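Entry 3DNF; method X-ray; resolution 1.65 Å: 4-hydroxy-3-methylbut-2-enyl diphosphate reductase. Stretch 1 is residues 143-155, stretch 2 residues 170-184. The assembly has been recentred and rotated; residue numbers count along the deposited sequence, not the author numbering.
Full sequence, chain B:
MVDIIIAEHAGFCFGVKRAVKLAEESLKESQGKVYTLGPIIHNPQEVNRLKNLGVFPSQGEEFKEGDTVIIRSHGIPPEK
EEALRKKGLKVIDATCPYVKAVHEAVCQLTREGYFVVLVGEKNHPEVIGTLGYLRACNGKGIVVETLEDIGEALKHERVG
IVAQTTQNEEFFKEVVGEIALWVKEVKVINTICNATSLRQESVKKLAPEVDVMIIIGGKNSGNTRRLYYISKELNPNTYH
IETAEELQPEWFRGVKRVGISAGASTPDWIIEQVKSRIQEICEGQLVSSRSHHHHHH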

# COMPACT_ATOMS: atom_id res chain seq x y z
N VAL B 143 4.45 -15.76 3.16
CA VAL B 143 4.46 -15.42 1.72
C VAL B 143 3.04 -15.11 1.27
O VAL B 143 2.10 -15.85 1.59
N VAL B 144 2.88 -14.00 0.55
CA VAL B 144 1.61 -13.65 -0.03
C VAL B 144 1.72 -13.81 -1.54
O VAL B 144 2.41 -13.03 -2.22
N GLU B 145 1.03 -14.82 -2.08
CA GLU B 145 1.09 -15.10 -3.51
C GLU B 145 -0.20 -14.67 -4.19
O GLU B 145 -0.19 -14.28 -5.36
N THR B 146 -1.28 -14.76 -3.44
CA THR B 146 -2.56 -14.23 -3.89
C THR B 146 -3.18 -13.42 -2.75
O THR B 146 -2.76 -13.54 -1.60
N LEU B 147 -4.20 -12.62 -3.06
CA LEU B 147 -4.73 -11.70 -2.08
C LEU B 147 -5.31 -12.42 -0.85
O LEU B 147 -5.26 -11.90 0.26
N GLU B 148 -5.79 -13.65 -1.05
CA GLU B 148 -6.36 -14.45 0.04
C GLU B 148 -5.31 -14.82 1.10
O GLU B 148 -5.67 -15.09 2.25
N ASP B 149 -4.03 -14.78 0.71
CA ASP B 149 -2.91 -15.06 1.63
C ASP B 149 -2.72 -14.02 2.75
O ASP B 149 -2.07 -14.30 3.75
N ILE B 150 -3.26 -12.81 2.59
CA ILE B 150 -2.98 -11.74 3.56
C ILE B 150 -3.65 -11.88 4.94
O ILE B 150 -3.23 -11.22 5.90
N GLY B 151 -4.68 -12.73 5.04
CA GLY B 151 -5.40 -12.98 6.29
C GLY B 151 -4.57 -13.00 7.57
O GLY B 151 -4.88 -12.31 8.53
N GLU B 152 -3.52 -13.82 7.58
CA GLU B 152 -2.69 -13.97 8.77
C GLU B 152 -1.95 -12.66 9.16
O GLU B 152 -1.81 -12.36 10.34
N ALA B 153 -1.48 -11.90 8.16
CA ALA B 153 -0.84 -10.63 8.43
C ALA B 153 -1.80 -9.62 9.07
O ALA B 153 -1.38 -8.78 9.86
N LEU B 154 -3.10 -9.72 8.75
CA LEU B 154 -4.10 -8.79 9.29
C LEU B 154 -4.35 -8.96 10.79
O LEU B 154 -4.98 -8.12 11.43
N LYS B 155 -3.82 -10.05 11.35
CA LYS B 155 -3.90 -10.33 12.79
C LYS B 155 -2.90 -9.48 13.57
O LYS B 155 -3.00 -9.36 14.78
N GLU B 170 2.01 -4.59 -10.20
CA GLU B 170 0.58 -4.47 -10.01
C GLU B 170 0.04 -5.19 -8.78
O GLU B 170 -0.73 -4.63 -8.02
N PHE B 171 0.48 -6.43 -8.58
CA PHE B 171 0.06 -7.16 -7.38
C PHE B 171 0.68 -6.63 -6.09
O PHE B 171 0.02 -6.53 -5.05
N PHE B 172 1.92 -6.22 -6.19
CA PHE B 172 2.60 -5.67 -5.01
C PHE B 172 1.87 -4.41 -4.54
O PHE B 172 1.61 -4.25 -3.37
N LYS B 173 1.49 -3.55 -5.50
CA LYS B 173 0.76 -2.30 -5.21
C LYS B 173 -0.58 -2.59 -4.50
O LYS B 173 -0.95 -1.92 -3.53
N GLU B 174 -1.29 -3.62 -4.98
CA GLU B 174 -2.56 -4.06 -4.42
C GLU B 174 -2.43 -4.58 -2.99
O GLU B 174 -3.25 -4.21 -2.13
N VAL B 175 -1.44 -5.46 -2.76
CA VAL B 175 -1.17 -6.05 -1.44
C VAL B 175 -0.82 -4.96 -0.42
O VAL B 175 -1.33 -4.94 0.70
N VAL B 176 0.09 -4.08 -0.81
CA VAL B 176 0.50 -2.99 0.08
C VAL B 176 -0.70 -2.11 0.48
O VAL B 176 -0.92 -1.82 1.65
N GLY B 177 -1.50 -1.70 -0.50
CA GLY B 177 -2.64 -0.82 -0.26
C GLY B 177 -3.66 -1.51 0.61
O GLY B 177 -4.18 -0.93 1.56
N GLU B 178 -3.92 -2.79 0.32
CA GLU B 178 -4.91 -3.54 1.06
C GLU B 178 -4.51 -3.73 2.52
O GLU B 178 -5.28 -3.41 3.43
N ILE B 179 -3.30 -4.24 2.75
CA ILE B 179 -2.83 -4.42 4.14
C ILE B 179 -2.89 -3.10 4.94
O ILE B 179 -3.33 -3.09 6.08
N ALA B 180 -2.48 -2.00 4.31
CA ALA B 180 -2.49 -0.67 4.94
C ALA B 180 -3.89 -0.23 5.45
O ALA B 180 -4.01 0.53 6.42
N LEU B 181 -4.93 -0.71 4.78
CA LEU B 181 -6.30 -0.37 5.19
C LEU B 181 -6.71 -1.11 6.45
O LEU B 181 -7.61 -0.67 7.17
N TRP B 182 -6.09 -2.26 6.68
CA TRP B 182 -6.52 -3.15 7.76
C TRP B 182 -5.64 -3.14 9.01
O TRP B 182 -6.10 -3.52 10.10
N VAL B 183 -4.38 -2.73 8.88
CA VAL B 183 -3.49 -2.76 10.04
C VAL B 183 -2.98 -1.37 10.43
O VAL B 183 -2.92 -0.46 9.60
N LYS B 184 -2.56 -1.22 11.68
CA LYS B 184 -2.27 0.11 12.21
C LYS B 184 -1.07 0.76 11.56
O LYS B 184 -1.08 1.95 11.34

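No hydrogen bond joins the two stretches directly; the 566 Å² they bury, both sides summed, is covered mainly by apolar side chains, led by Leu154 (84 Å²), Leu147 (81 Å²) and Phe171 (74 Å²).

Leu154 leaves its backbone sideways, but chi1 m and chi2 t bring its end to stretch 2. Leu154 CD2 lies 4.1 Å from Ile179 CG1, 3.8 Å from Trp182 CB and 4.0 Å from Val183 CG1. Leu154 CD1 sits 4.2 Å from the centroid of the five-membered ring of Trp182, 23° off the normal, a CH-pi contact over the face. That indole (chi1 m) is tied within its own stretch, Trp182 NE1 donating to Glu178 OE2 at 2.8 Å. Water 1 lies 2.6 Å from Leu154 O and 3.0 Å from Trp182 O, bridging the backbones.

Leu147, also sideways, uses chi1 t and chi2 p to place CD1 4.2 Å from both Phe171 CE1 and Val175 CG2.

Phe171 (chi1 t) points toward stretch 1 and meets backbone as well as side chains: Leu147 N is 3.6 Å from CZ, at the ring edge, while Val144 CG1 is 4.0 Å from CZ.

Between these ends, Ile150 (chi1 p, chi2 t) points toward the helix, with CG2 4.1 Å from Ile179 CD1 and CD1 3.7 Å from Glu178 CG.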

# COMPACT_ATOMS: atom_id res chain seq x y z
CB VAL B 143 5.03 -16.57 0.85
CG1 VAL B 143 5.06 -16.13 -0.65
CG2 VAL B 143 6.41 -16.94 1.34
CB VAL B 144 1.20 -12.19 0.40
CG1 VAL B 144 0.01 -11.68 -0.50
CG2 VAL B 144 0.74 -12.19 1.87
CB GLU B 145 1.39 -16.58 -3.77
CG GLU B 145 1.56 -16.85 -5.25
CD GLU B 145 2.11 -18.22 -5.57
OE1 GLU B 145 2.63 -18.91 -4.66
OE2 GLU B 145 2.04 -18.58 -6.77
CB THR B 146 -3.54 -15.33 -4.38
OG1 THR B 146 -4.00 -16.10 -3.26
CG2 THR B 146 -2.87 -16.23 -5.39
CB LEU B 147 -5.72 -10.74 -2.73
CG LEU B 147 -5.90 -9.32 -2.18
CD1 LEU B 147 -4.59 -8.57 -1.92
CD2 LEU B 147 -6.78 -8.54 -3.15
CB GLU B 148 -7.04 -15.72 -0.49
CG GLU B 148 -8.53 -15.57 -0.71
CD GLU B 148 -9.31 -16.84 -0.34
OE1 GLU B 148 -8.83 -17.96 -0.66
OE2 GLU B 148 -10.41 -16.72 0.26
CB ASP B 149 -1.60 -15.21 0.87
CG ASP B 149 -1.53 -16.48 0.02
OD1 ASP B 149 -2.16 -17.49 0.37
OD2 ASP B 149 -0.79 -16.49 -0.99
CB ILE B 150 -3.25 -10.33 2.99
CG1 ILE B 150 -4.74 -10.08 2.81
CG2 ILE B 150 -2.50 -10.13 1.70
CD1 ILE B 150 -5.06 -8.62 2.49
CB GLU B 152 -1.72 -15.14 8.60
CG GLU B 152 -0.88 -15.48 9.83
CD GLU B 152 -1.67 -16.21 10.91
OE1 GLU B 152 -2.83 -16.61 10.66
OE2 GLU B 152 -1.11 -16.38 12.02
CB ALA B 153 -0.14 -10.04 7.12
CB LEU B 154 -5.41 -8.88 8.49
CG LEU B 154 -5.31 -8.68 6.97
CD1 LEU B 154 -6.72 -8.50 6.39
CD2 LEU B 154 -4.37 -7.51 6.54
CB LYS B 155 -3.62 -11.81 13.05
CG LYS B 155 -4.69 -12.75 12.53
CD LYS B 155 -4.25 -14.18 12.73
CE LYS B 155 -5.33 -15.14 12.28
NZ LYS B 155 -4.80 -16.54 12.33
CB GLU B 170 -0.17 -4.93 -11.25
CG GLU B 170 -0.75 -3.78 -12.03
CD GLU B 170 -1.83 -4.22 -13.01
OE1 GLU B 170 -1.67 -5.31 -13.61
OE2 GLU B 170 -2.82 -3.48 -13.17
CB PHE B 171 0.25 -8.67 -7.54
CG PHE B 171 -0.28 -9.46 -6.38
CD1 PHE B 171 -1.64 -9.43 -6.06
CD2 PHE B 171 0.58 -10.21 -5.61
CE1 PHE B 171 -2.13 -10.15 -4.97
CE2 PHE B 171 0.10 -10.94 -4.51
CZ PHE B 171 -1.26 -10.91 -4.20
CB PHE B 172 4.00 -5.32 -5.39
CG PHE B 172 4.84 -4.89 -4.23
CD1 PHE B 172 5.17 -5.82 -3.23
CD2 PHE B 172 5.23 -3.55 -4.09
CE1 PHE B 172 5.93 -5.44 -2.15
CE2 PHE B 172 6.02 -3.16 -3.01
CZ PHE B 172 6.35 -4.11 -2.03
CB LYS B 173 0.59 -1.47 -6.49
CG LYS B 173 -0.36 -0.32 -6.34
CD LYS B 173 -0.44 0.51 -7.59
CE LYS B 173 -1.44 1.62 -7.39
NZ LYS B 173 -1.60 2.36 -8.67
CB GLU B 174 -3.21 -5.13 -5.33
CG GLU B 174 -4.49 -5.75 -4.79
CD GLU B 174 -5.67 -4.80 -4.81
OE1 GLU B 174 -5.59 -3.75 -5.49
OE2 GLU B 174 -6.68 -5.09 -4.13
CB VAL B 175 -0.00 -7.10 -1.47
CG1 VAL B 175 0.34 -7.53 -0.00
CG2 VAL B 175 -0.40 -8.28 -2.28
CB VAL B 176 1.63 -2.13 -0.56
CG1 VAL B 176 1.82 -0.80 0.21
CG2 VAL B 176 2.96 -2.95 -0.65
CB GLU B 178 -5.22 -4.87 0.37
CG GLU B 178 -6.44 -5.60 0.96
CD GLU B 178 -7.77 -4.83 0.87
OE1 GLU B 178 -7.98 -4.02 -0.07
OE2 GLU B 178 -8.63 -5.06 1.75
CB ILE B 179 -1.44 -5.11 4.20
CG1 ILE B 179 -1.56 -6.56 3.70
CG2 ILE B 179 -0.83 -5.11 5.62
CD1 ILE B 179 -0.23 -7.26 3.55
CB ALA B 180 -1.96 0.36 3.99
CB LEU B 181 -7.29 -0.69 4.06
CG LEU B 181 -7.19 0.19 2.80
CD1 LEU B 181 -8.38 -0.12 1.88
CD2 LEU B 181 -7.17 1.66 3.17
CB TRP B 182 -6.64 -4.58 7.23
CG TRP B 182 -7.82 -4.77 6.34
CD1 TRP B 182 -7.85 -4.66 4.98
CD2 TRP B 182 -9.15 -5.10 6.75
NE1 TRP B 182 -9.12 -4.91 4.51
CE2 TRP B 182 -9.94 -5.17 5.58
CE3 TRP B 182 -9.75 -5.34 7.99
CZ2 TRP B 182 -11.30 -5.49 5.62
CZ3 TRP B 182 -11.11 -5.63 8.04
CH2 TRP B 182 -11.88 -5.70 6.86
CB VAL B 183 -2.31 -3.80 9.94
CG1 VAL B 183 -2.77 -5.20 9.40
CG2 VAL B 183 -1.17 -3.26 9.17
CB LYS B 184 -2.03 0.06 13.70
CG LYS B 184 -1.70 1.42 14.34
CD LYS B 184 -1.19 1.23 15.77
CE LYS B 184 -1.17 2.55 16.53
NZ LYS B 184 -1.68 2.36 17.94
O HOH W 1 -6.81 -6.37 10.69